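DNA methyltransferase (Nicotiana tabacum, PDB 4ONQ) probably transfers a methyl group from S-adenosylmethionine to carbon 5 of cytosine in DNA, this chain being the catalytic domain of a longer plant methyltransferase. Local coordinates at residues F40-V45 with S58-I63; E64-D69 with Y82-P87; N90-F95 with H219-K224. The protein carries 5 engineered substitutions. All coordinates share one frame; numbering follows the deposited sequence.

The three contacts follow one another along the chain. Interactions 1 and 2, with centres about 8 Å apart, both reach the mixed sheet, in which strand 79-84 lies between 39-45 and 66-69. The centre of interaction 3, where loop 90-95 meets the segment 219-224, lies about 14 Å from that of interaction 2 and about 20 Å from that of interaction 1. Phe40 N bonds to Asn85 OD1, Tyr42 N to Ile83 O and Tyr41 OH to His219 ND1, and Glu66 pairs with Arg91. The strands follow class I methyltransferase order, the last three coming first in the chain, so interactions 1 and 2 hold that part together and interaction 3 ties it to the segment before strand 231-236.

Interaction 1: residues F40-V45 with S58-I63; sequences FYYENV and SSLYDI. Engineered in segment 58-63: Ser58 (natural residue Arg), Ser59 (natural residue Phe).
Phe40 meets three residues that follow helix 50-59, and no hydrogen bond crosses between 40-45 and 58-63. The aromatic part is an offset edge-to-face pair: the edge of Tyr61 is turned toward the face of Phe40, with centroids 5.8 Å apart and planes at 61°. Phe40 CG lies between the backbone N and the carbonyl carbon (chi1 77°), which sends the ring across to the loop. The aliphatic part has two pieces. Ile63 comes tip to tip with Phe40, CD1 lying 3.5 Å from CZ, whereas Leu60 uses a single methyl, CD1, against two residues of the strand: it is 4.0 Å from Phe40 CE1 and 3.9 Å from Tyr42 CB. Backbone geometry explains how three neighbouring residues converge on one ring, since Leu60 to Ile63 form a type I' turn in which Ile63 N bonds to Leu60 O at 3.3 Å. Tyr341 and Leu345 of helix 337-352 also touch Phe40, and Lys349 makes a cation-pi contact with Tyr61. The arrangement is that of a beta-alpha-beta crossover in a class I methyltransferase fold: strand 39-45 leads through helix 50-59 to strand 66-69, and the turn after the helix packs back on the first strand.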
loop_
_atom_site.group_PDB
_atom_site.type_symbol
_atom_site.label_atom_id
_atom_site.label_comp_id
_atom_site.label_asym_id
_atom_site.label_seq_id
_atom_site.Cartn_x
_atom_site.Cartn_y
_atom_site.Cartn_z
ATOM N N PHE A 40 -2.372 4.991 15.645
ATOM C CA PHE A 40 -2.020 3.723 15.023
ATOM C C PHE A 40 -2.778 3.490 13.731
ATOM O O PHE A 40 -3.905 3.954 13.561
ATOM C CB PHE A 40 -2.167 2.541 15.988
ATOM C CG PHE A 40 -3.582 2.095 16.208
ATOM C CD1 PHE A 40 -4.158 1.132 15.389
ATOM C CD2 PHE A 40 -4.329 2.609 17.255
ATOM C CE1 PHE A 40 -5.459 0.708 15.598
ATOM C CE2 PHE A 40 -5.635 2.186 17.470
ATOM C CZ PHE A 40 -6.198 1.232 16.641
ATOM N N TYR A 41 -2.139 2.760 12.827
ATOM C CA TYR A 41 -2.666 2.526 11.498
ATOM C C TYR A 41 -2.342 1.087 11.126
ATOM O O TYR A 41 -1.175 0.717 11.018
ATOM C CB TYR A 41 -2.001 3.500 10.528
ATOM C CG TYR A 41 -2.594 3.561 9.141
ATOM C CD1 TYR A 41 -3.710 4.361 8.868
ATOM C CD2 TYR A 41 -2.013 2.845 8.089
ATOM C CE1 TYR A 41 -4.237 4.430 7.584
ATOM C CE2 TYR A 41 -2.524 2.903 6.812
ATOM C CZ TYR A 41 -3.633 3.691 6.560
ATOM O OH TYR A 41 -4.120 3.742 5.274
ATOM N N TYR A 42 -3.378 0.273 10.969
ATOM C CA TYR A 42 -3.216 -1.129 10.613
ATOM C C TYR A 42 -3.905 -1.433 9.289
ATOM O O TYR A 42 -5.050 -1.046 9.073
ATOM C CB TYR A 42 -3.780 -2.052 11.702
ATOM C CG TYR A 42 -3.590 -3.507 11.350
ATOM C CD1 TYR A 42 -2.344 -4.102 11.469
ATOM C CD2 TYR A 42 -4.638 -4.271 10.857
ATOM C CE1 TYR A 42 -2.148 -5.417 11.128
ATOM C CE2 TYR A 42 -4.449 -5.599 10.512
ATOM C CZ TYR A 42 -3.198 -6.165 10.648
ATOM O OH TYR A 42 -2.978 -7.484 10.310
ATOM N N GLU A 43 -3.209 -2.145 8.408
ATOM C CA GLU A 43 -3.755 -2.470 7.098
ATOM C C GLU A 43 -3.876 -3.974 6.907
ATOM O O GLU A 43 -2.957 -4.724 7.232
ATOM C CB GLU A 43 -2.873 -1.879 5.997
ATOM C CG GLU A 43 -3.290 -2.262 4.584
ATOM C CD GLU A 43 -2.231 -3.069 3.853
ATOM O OE1 GLU A 43 -1.342 -3.637 4.522
ATOM O OE2 GLU A 43 -2.285 -3.132 2.608
ATOM N N ASN A 44 -5.013 -4.417 6.384
ATOM C CA ASN A 44 -5.163 -5.823 6.036
ATOM C C ASN A 44 -6.001 -5.992 4.781
ATOM O O ASN A 44 -6.718 -5.075 4.384
ATOM C CB ASN A 44 -5.776 -6.607 7.197
ATOM C CG ASN A 44 -5.101 -7.946 7.412
ATOM O OD1 ASN A 44 -4.560 -8.542 6.477
ATOM N ND2 ASN A 44 -5.116 -8.423 8.651
ATOM N N VAL A 45 -5.899 -7.160 4.154
ATOM C CA VAL A 45 -6.717 -7.487 2.991
ATOM C C VAL A 45 -8.192 -7.288 3.318
ATOM O O VAL A 45 -8.655 -7.703 4.375
ATOM C CB VAL A 45 -6.501 -8.947 2.553
ATOM C CG1 VAL A 45 -7.321 -9.258 1.310
ATOM C CG2 VAL A 45 -5.025 -9.212 2.307
ATOM N N SER A 58 -11.792 -6.587 17.623
ATOM C CA SER A 58 -11.790 -6.829 19.062
ATOM C C SER A 58 -10.393 -6.660 19.642
ATOM O O SER A 58 -10.233 -6.170 20.759
ATOM C CB SER A 58 -12.336 -8.223 19.390
ATOM O OG SER A 58 -11.410 -9.241 19.052
ATOM N N SER A 59 -9.384 -7.055 18.873
ATOM C CA SER A 59 -8.004 -6.947 19.326
ATOM C C SER A 59 -7.530 -5.499 19.302
ATOM O O SER A 59 -6.643 -5.113 20.064
ATOM C CB SER A 59 -7.084 -7.814 18.467
ATOM O OG SER A 59 -7.423 -9.183 18.581
ATOM N N LEU A 60 -8.128 -4.697 18.427
ATOM C CA LEU A 60 -7.721 -3.304 18.276
ATOM C C LEU A 60 -8.788 -2.336 18.770
ATOM O O LEU A 60 -9.298 -1.516 18.007
ATOM C CB LEU A 60 -7.359 -2.989 16.820
ATOM C CG LEU A 60 -6.094 -3.639 16.263
ATOM C CD1 LEU A 60 -5.872 -3.228 14.813
ATOM C CD2 LEU A 60 -4.891 -3.268 17.110
ATOM N N TYR A 61 -9.129 -2.455 20.048
ATOM C CA TYR A 61 -9.935 -1.454 20.738
ATOM C C TYR A 61 -11.314 -1.232 20.110
ATOM O O TYR A 61 -11.849 -0.123 20.144
ATOM C CB TYR A 61 -9.137 -0.152 20.843
ATOM C CG TYR A 61 -7.688 -0.414 21.206
ATOM C CD1 TYR A 61 -7.338 -0.826 22.486
ATOM C CD2 TYR A 61 -6.677 -0.282 20.264
ATOM C CE1 TYR A 61 -6.022 -1.083 22.822
ATOM C CE2 TYR A 61 -5.356 -0.540 20.591
ATOM C CZ TYR A 61 -5.036 -0.938 21.869
ATOM O OH TYR A 61 -3.724 -1.192 22.198
ATOM N N ASP A 62 -11.865 -2.302 19.533
ATOM C CA ASP A 62 -13.229 -2.335 18.995
ATOM C C ASP A 62 -13.469 -1.498 17.740
ATOM O O ASP A 62 -14.583 -1.469 17.216
ATOM C CB ASP A 62 -14.246 -1.967 20.071
ATOM C CG ASP A 62 -14.180 -2.887 21.263
ATOM O OD1 ASP A 62 -14.037 -4.109 21.056
ATOM O OD2 ASP A 62 -14.263 -2.384 22.404
ATOM N N ILE A 63 -12.422 -0.836 17.257
ATOM C CA ILE A 63 -12.511 0.017 16.073
ATOM C C ILE A 63 -13.011 -0.732 14.829
ATOM O O ILE A 63 -12.593 -1.857 14.551
ATOM C CB ILE A 63 -11.151 0.695 15.776
ATOM C CG1 ILE A 63 -10.686 1.498 16.997
ATOM C CG2 ILE A 63 -11.237 1.582 14.540
ATOM C CD1 ILE A 63 -9.461 2.351 16.741
#

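Interaction 2: residues E64-D69 with Y82-P87; sequences EPEFVD and YIHNLP
A buried histidine-carboxylate bond is the striking feature: His84 NE2 donates to Glu66 OE1 over 2.7 Å at an N-H...O angle of 164°. The acceptor lies 8° out of the imidazole plane, although carboxylate and ring are turned 38° apart. Glu66 reaches it with CG anti to the backbone N and the rest of its chain extended. In the backbone, Glu66 and Tyr82 form an antiparallel hydrogen-bonded pair, Glu66 N to Tyr82 O and Tyr82 N to Glu66 O both measuring 2.9 Å. The pair joins the two strands of the hairpin 66-69/79-84, 66-69 being outermost in the sheet within this chain. A water widens the link: it donates to Glu64 O and, at 2.8 Å, to Tyr82 O, accepts from His84 N, and sits over one face of the imidazole, toward the rim. Apolar contacts flank the polar centre. Ile83 CD1 lies 3.6 Å from Pro65 CB, the two side chains running alongside each other, and Val68 CG1 approaches Tyr82 CE2 at 3.5 Å with the side chains nearly at right angles. Glu66 OE2 is held by Arg91 NH1 in a salt bridge and by Phe15 N, so the carboxylate is gripped at both oxygens and probably stays ionised. The geometry fits a proton on NE2; the weak bond from Leu86 N to ND1 suits a neutral ring without settling its charge.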
loop_
_atom_site.group_PDB
_atom_site.type_symbol
_atom_site.label_atom_id
_atom_site.label_comp_id
_atom_site.label_asym_id
_atom_site.label_seq_id
_atom_site.Cartn_x
_atom_site.Cartn_y
_atom_site.Cartn_z
ATOM N N GLU A 64 -13.880 -0.116 14.071
ATOM C CA GLU A 64 -14.328 -0.761 12.876
ATOM C C GLU A 64 -13.451 -0.339 11.738
ATOM O O GLU A 64 -13.079 0.808 11.625
ATOM C CB GLU A 64 -15.746 -0.360 12.546
ATOM C CG GLU A 64 -16.804 -0.901 13.421
ATOM C CD GLU A 64 -18.008 0.002 13.406
ATOM O OE1 GLU A 64 -17.894 1.107 12.848
ATOM O OE2 GLU A 64 -19.064 -0.379 13.941
ATOM N N PRO A 65 -13.157 -1.272 10.868
ATOM C CA PRO A 65 -12.228 -0.988 9.775
ATOM C C PRO A 65 -12.836 -0.027 8.781
ATOM O O PRO A 65 -14.061 0.077 8.687
ATOM C CB PRO A 65 -12.029 -2.357 9.120
ATOM C CG PRO A 65 -13.260 -3.109 9.450
ATOM C CD PRO A 65 -13.633 -2.664 10.835
ATOM N N GLU A 66 -11.972 0.680 8.065
ATOM C CA GLU A 66 -12.378 1.551 6.980
ATOM C C GLU A 66 -11.950 0.870 5.693
ATOM O O GLU A 66 -10.757 0.719 5.423
ATOM C CB GLU A 66 -11.715 2.923 7.116
ATOM C CG GLU A 66 -11.950 3.842 5.927
ATOM C CD GLU A 66 -11.335 5.224 6.096
ATOM O OE1 GLU A 66 -10.411 5.384 6.925
ATOM O OE2 GLU A 66 -11.787 6.157 5.394
ATOM N N PHE A 67 -12.932 0.431 4.914
ATOM C CA PHE A 67 -12.659 -0.288 3.681
ATOM C C PHE A 67 -12.537 0.675 2.517
ATOM O O PHE A 67 -13.426 1.487 2.274
ATOM C CB PHE A 67 -13.755 -1.313 3.396
ATOM C CG PHE A 67 -13.817 -2.429 4.401
ATOM C CD1 PHE A 67 -12.822 -3.395 4.445
ATOM C CD2 PHE A 67 -14.879 -2.522 5.288
ATOM C CE1 PHE A 67 -12.877 -4.427 5.361
ATOM C CE2 PHE A 67 -14.938 -3.547 6.209
ATOM C CZ PHE A 67 -13.936 -4.503 6.247
ATOM N N VAL A 68 -11.423 0.585 1.802
ATOM C CA VAL A 68 -11.203 1.438 0.643
ATOM C C VAL A 68 -10.438 0.718 -0.474
ATOM O O VAL A 68 -9.542 -0.104 -0.227
ATOM C CB VAL A 68 -10.579 2.819 1.034
ATOM C CG1 VAL A 68 -9.872 2.735 2.365
ATOM C CG2 VAL A 68 -9.653 3.349 -0.048
ATOM N N ASP A 69 -10.860 1.001 -1.702
ATOM C CA ASP A 69 -10.266 0.437 -2.897
ATOM C C ASP A 69 -9.337 1.488 -3.482
ATOM O O ASP A 69 -9.738 2.634 -3.695
ATOM C CB ASP A 69 -11.369 0.083 -3.900
ATOM C CG ASP A 69 -10.880 -0.803 -5.031
ATOM O OD1 ASP A 69 -9.714 -0.657 -5.461
ATOM O OD2 ASP A 69 -11.671 -1.653 -5.492
ATOM N N TYR A 82 -8.609 -0.782 6.695
ATOM C CA TYR A 82 -7.675 -0.072 7.562
ATOM C C TYR A 82 -8.290 0.210 8.926
ATOM O O TYR A 82 -9.296 0.904 9.029
ATOM C CB TYR A 82 -7.237 1.249 6.924
ATOM C CG TYR A 82 -6.662 1.110 5.533
ATOM C CD1 TYR A 82 -5.292 0.975 5.331
ATOM C CD2 TYR A 82 -7.489 1.119 4.418
ATOM C CE1 TYR A 82 -4.762 0.854 4.051
ATOM C CE2 TYR A 82 -6.975 0.998 3.144
ATOM C CZ TYR A 82 -5.613 0.865 2.962
ATOM O OH TYR A 82 -5.120 0.737 1.685
ATOM N N ILE A 83 -7.685 -0.331 9.975
ATOM C CA ILE A 83 -8.108 -0.035 11.334
ATOM C C ILE A 83 -7.211 1.059 11.879
ATOM O O ILE A 83 -5.999 0.889 11.936
ATOM C CB ILE A 83 -7.958 -1.260 12.247
ATOM C CG1 ILE A 83 -8.683 -2.467 11.650
ATOM C CG2 ILE A 83 -8.463 -0.938 13.653
ATOM C CD1 ILE A 83 -10.112 -2.607 12.110
ATOM N N HIS A 84 -7.794 2.181 12.285
ATOM C CA HIS A 84 -6.984 3.275 12.806
ATOM C C HIS A 84 -7.739 4.163 13.791
ATOM O O HIS A 84 -8.955 4.055 13.933
ATOM C CB HIS A 84 -6.423 4.109 11.653
ATOM C CG HIS A 84 -7.475 4.700 10.768
ATOM N ND1 HIS A 84 -8.028 5.942 10.996
ATOM C CD2 HIS A 84 -8.076 4.219 9.655
ATOM C CE1 HIS A 84 -8.921 6.202 10.058
ATOM N NE2 HIS A 84 -8.972 5.171 9.234
ATOM N N ASN A 85 -7.001 5.035 14.471
ATOM C CA ASN A 85 -7.586 5.975 15.418
ATOM C C ASN A 85 -7.274 7.424 15.041
ATOM O O ASN A 85 -7.175 8.296 15.903
ATOM C CB ASN A 85 -7.109 5.667 16.841
ATOM C CG ASN A 85 -5.603 5.834 17.009
ATOM O OD1 ASN A 85 -4.867 6.024 16.037
ATOM N ND2 ASN A 85 -5.136 5.747 18.251
ATOM N N LEU A 86 -7.118 7.666 13.744
ATOM C CA LEU A 86 -6.812 8.995 13.227
ATOM C C LEU A 86 -8.086 9.800 13.092
ATOM O O LEU A 86 -9.166 9.229 12.954
ATOM C CB LEU A 86 -6.175 8.882 11.840
ATOM C CG LEU A 86 -4.927 8.011 11.731
ATOM C CD1 LEU A 86 -4.632 7.653 10.276
ATOM C CD2 LEU A 86 -3.752 8.728 12.364
ATOM N N PRO A 87 -7.967 11.136 13.124
ATOM C CA PRO A 87 -9.098 11.972 12.720
ATOM C C PRO A 87 -9.424 11.696 11.260
ATOM O O PRO A 87 -8.533 11.352 10.480
ATOM C CB PRO A 87 -8.572 13.400 12.901
ATOM C CG PRO A 87 -7.085 13.271 12.997
ATOM C CD PRO A 87 -6.826 11.933 13.599
HETATM O O HOH W 1 -10.519 2.474 10.999
#

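Interaction 3: residues N90-F95 with H219-K224; sequences NRFPLF and HLSVLK
Phe92 has CG between its backbone N and carbonyl carbon (chi1 57°), and Ser221 places OG likewise (chi1 66°), which brings the serine against both the backbone and the ring of Phe92. Phe92 N donates to Ser221 OG over 3.0 Å at an angle of 159°, while the hydroxyl also bonds to Tyr218 O and so bridges loop and helix. Ser221 CB stands over the centre of the Phe92 ring, 3.6 Å from the centroid and almost on the ring normal, a CH-pi contact. At the edge of that ring, Lys224 CD comes within 3.9 Å of CZ. An alanine in place of Phe92 would probably leave Ser221 CB and Lys224 CD without the ring they pack on, opening a gap although the backbone bond could persist. Arg91 runs alongside Val222, CG lying 3.7 Å from CG1, and presents one guanidinium face to His219 CD2; these two planar groups are inclined to each other. Their polar ends are held by Glu66 for Arg91 and by Tyr41 OH for His219 ND1. The arrangement is an irregular loop packed against the helical segment 219-224, joining the loop after strand 79-84 to the chain that precedes strand 231-236 in this rearranged class I methyltransferase fold.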
loop_
_atom_site.group_PDB
_atom_site.type_symbol
_atom_site.label_atom_id
_atom_site.label_comp_id
_atom_site.label_asym_id
_atom_site.label_seq_id
_atom_site.Cartn_x
_atom_site.Cartn_y
_atom_site.Cartn_z
ATOM N N ASN A 90 -10.794 16.711 7.271
ATOM C CA ASN A 90 -9.705 17.537 6.753
ATOM C C ASN A 90 -8.573 16.716 6.141
ATOM O O ASN A 90 -7.394 17.023 6.324
ATOM C CB ASN A 90 -9.175 18.490 7.825
ATOM C CG ASN A 90 -10.263 19.367 8.410
ATOM O OD1 ASN A 90 -11.094 19.915 7.683
ATOM N ND2 ASN A 90 -10.272 19.495 9.731
ATOM N N ARG A 91 -8.950 15.664 5.419
ATOM C CA ARG A 91 -7.998 14.851 4.681
ATOM C C ARG A 91 -7.770 15.480 3.319
ATOM O O ARG A 91 -8.715 15.912 2.663
ATOM C CB ARG A 91 -8.547 13.439 4.478
ATOM C CG ARG A 91 -8.611 12.590 5.725
ATOM C CD ARG A 91 -9.380 11.311 5.444
ATOM N NE ARG A 91 -9.162 10.307 6.477
ATOM C CZ ARG A 91 -9.722 9.102 6.479
ATOM N NH1 ARG A 91 -10.541 8.748 5.494
ATOM N NH2 ARG A 91 -9.458 8.250 7.464
ATOM N N PHE A 92 -6.514 15.534 2.894
ATOM C CA PHE A 92 -6.187 16.020 1.561
ATOM C C PHE A 92 -5.311 14.997 0.837
ATOM O O PHE A 92 -4.532 14.287 1.470
ATOM C CB PHE A 92 -5.519 17.401 1.627
ATOM C CG PHE A 92 -4.273 17.447 2.477
ATOM C CD1 PHE A 92 -3.025 17.230 1.913
ATOM C CD2 PHE A 92 -4.349 17.726 3.834
ATOM C CE1 PHE A 92 -1.874 17.278 2.688
ATOM C CE2 PHE A 92 -3.203 17.774 4.618
ATOM C CZ PHE A 92 -1.965 17.550 4.043
ATOM N N PRO A 93 -5.457 14.896 -0.491
ATOM C CA PRO A 93 -4.654 13.938 -1.255
ATOM C C PRO A 93 -3.292 14.496 -1.659
ATOM O O PRO A 93 -3.072 15.701 -1.610
ATOM C CB PRO A 93 -5.504 13.699 -2.502
ATOM C CG PRO A 93 -6.217 14.993 -2.705
ATOM C CD PRO A 93 -6.486 15.545 -1.325
ATOM N N LEU A 94 -2.388 13.596 -2.031
ATOM C CA LEU A 94 -1.106 13.955 -2.613
ATOM C C LEU A 94 -1.357 14.544 -3.997
ATOM O O LEU A 94 -2.220 14.063 -4.736
ATOM C CB LEU A 94 -0.244 12.700 -2.734
ATOM C CG LEU A 94 1.061 12.580 -1.943
ATOM C CD1 LEU A 94 0.951 13.235 -0.592
ATOM C CD2 LEU A 94 1.437 11.106 -1.797
ATOM N N PHE A 95 -0.605 15.547 -4.395
ATOM C CA PHE A 95 -0.852 16.177 -5.670
ATOM C C PHE A 95 0.405 16.225 -6.534
ATOM O O PHE A 95 1.477 16.327 -6.021
ATOM C CB PHE A 95 -1.515 17.545 -5.463
ATOM C CG PHE A 95 -2.145 18.086 -6.689
ATOM C CD1 PHE A 95 -3.462 17.855 -6.971
ATOM C CD2 PHE A 95 -1.397 18.807 -7.607
ATOM C CE1 PHE A 95 -4.014 18.328 -8.143
ATOM C CE2 PHE A 95 -1.953 19.268 -8.774
ATOM C CZ PHE A 95 -3.259 19.036 -9.036
ATOM N N HIS A 219 -4.890 9.068 3.997
ATOM C CA HIS A 219 -5.276 8.894 5.403
ATOM C C HIS A 219 -4.365 9.616 6.414
ATOM O O HIS A 219 -4.848 10.192 7.388
ATOM C CB HIS A 219 -5.430 7.417 5.757
ATOM C CG HIS A 219 -6.431 6.703 4.905
ATOM N ND1 HIS A 219 -6.387 5.344 4.683
ATOM C CD2 HIS A 219 -7.495 7.165 4.207
ATOM C CE1 HIS A 219 -7.384 4.999 3.888
ATOM N NE2 HIS A 219 -8.073 6.084 3.586
ATOM N N LEU A 220 -3.055 9.595 6.178
ATOM C CA LEU A 220 -2.097 10.167 7.123
ATOM C C LEU A 220 -1.992 11.685 7.023
ATOM O O LEU A 220 -1.349 12.316 7.856
ATOM C CB LEU A 220 -0.706 9.558 6.921
ATOM C CG LEU A 220 -0.546 8.051 7.127
ATOM C CD1 LEU A 220 0.893 7.598 6.859
ATOM C CD2 LEU A 220 -0.970 7.662 8.529
ATOM N N SER A 221 -2.611 12.268 6.002
ATOM C CA SER A 221 -2.453 13.698 5.737
ATOM C C SER A 221 -2.902 14.561 6.915
ATOM O O SER A 221 -2.389 15.658 7.115
ATOM C CB SER A 221 -3.214 14.101 4.474
ATOM O OG SER A 221 -4.608 13.968 4.659
ATOM N N VAL A 222 -3.847 14.047 7.697
ATOM C CA VAL A 222 -4.334 14.729 8.892
ATOM C C VAL A 222 -3.236 14.942 9.933
ATOM O O VAL A 222 -3.405 15.720 10.870
ATOM C CB VAL A 222 -5.480 13.943 9.566
ATOM C CG1 VAL A 222 -6.615 13.699 8.583
ATOM C CG2 VAL A 222 -4.960 12.623 10.125
ATOM N N LEU A 223 -2.112 14.253 9.770
ATOM C CA LEU A 223 -1.025 14.341 10.738
ATOM C C LEU A 223 -0.134 15.552 10.520
ATOM O O LEU A 223 0.601 15.948 11.425
ATOM C CB LEU A 223 -0.167 13.079 10.712
ATOM C CG LEU A 223 -0.852 11.784 11.126
ATOM C CD1 LEU A 223 0.170 10.650 11.191
ATOM C CD2 LEU A 223 -1.551 11.971 12.461
ATOM N N LYS A 224 -0.194 16.136 9.328
ATOM C CA LYS A 224 0.736 17.206 8.965
ATOM C C LYS A 224 0.648 18.424 9.883
ATOM O O LYS A 224 1.670 18.990 10.271
ATOM C CB LYS A 224 0.545 17.632 7.509
ATOM C CG LYS A 224 1.549 18.672 7.039
ATOM C CD LYS A 224 1.433 18.893 5.537
ATOM C CE LYS A 224 2.527 19.819 5.036
ATOM N NZ LYS A 224 3.857 19.362 5.522
#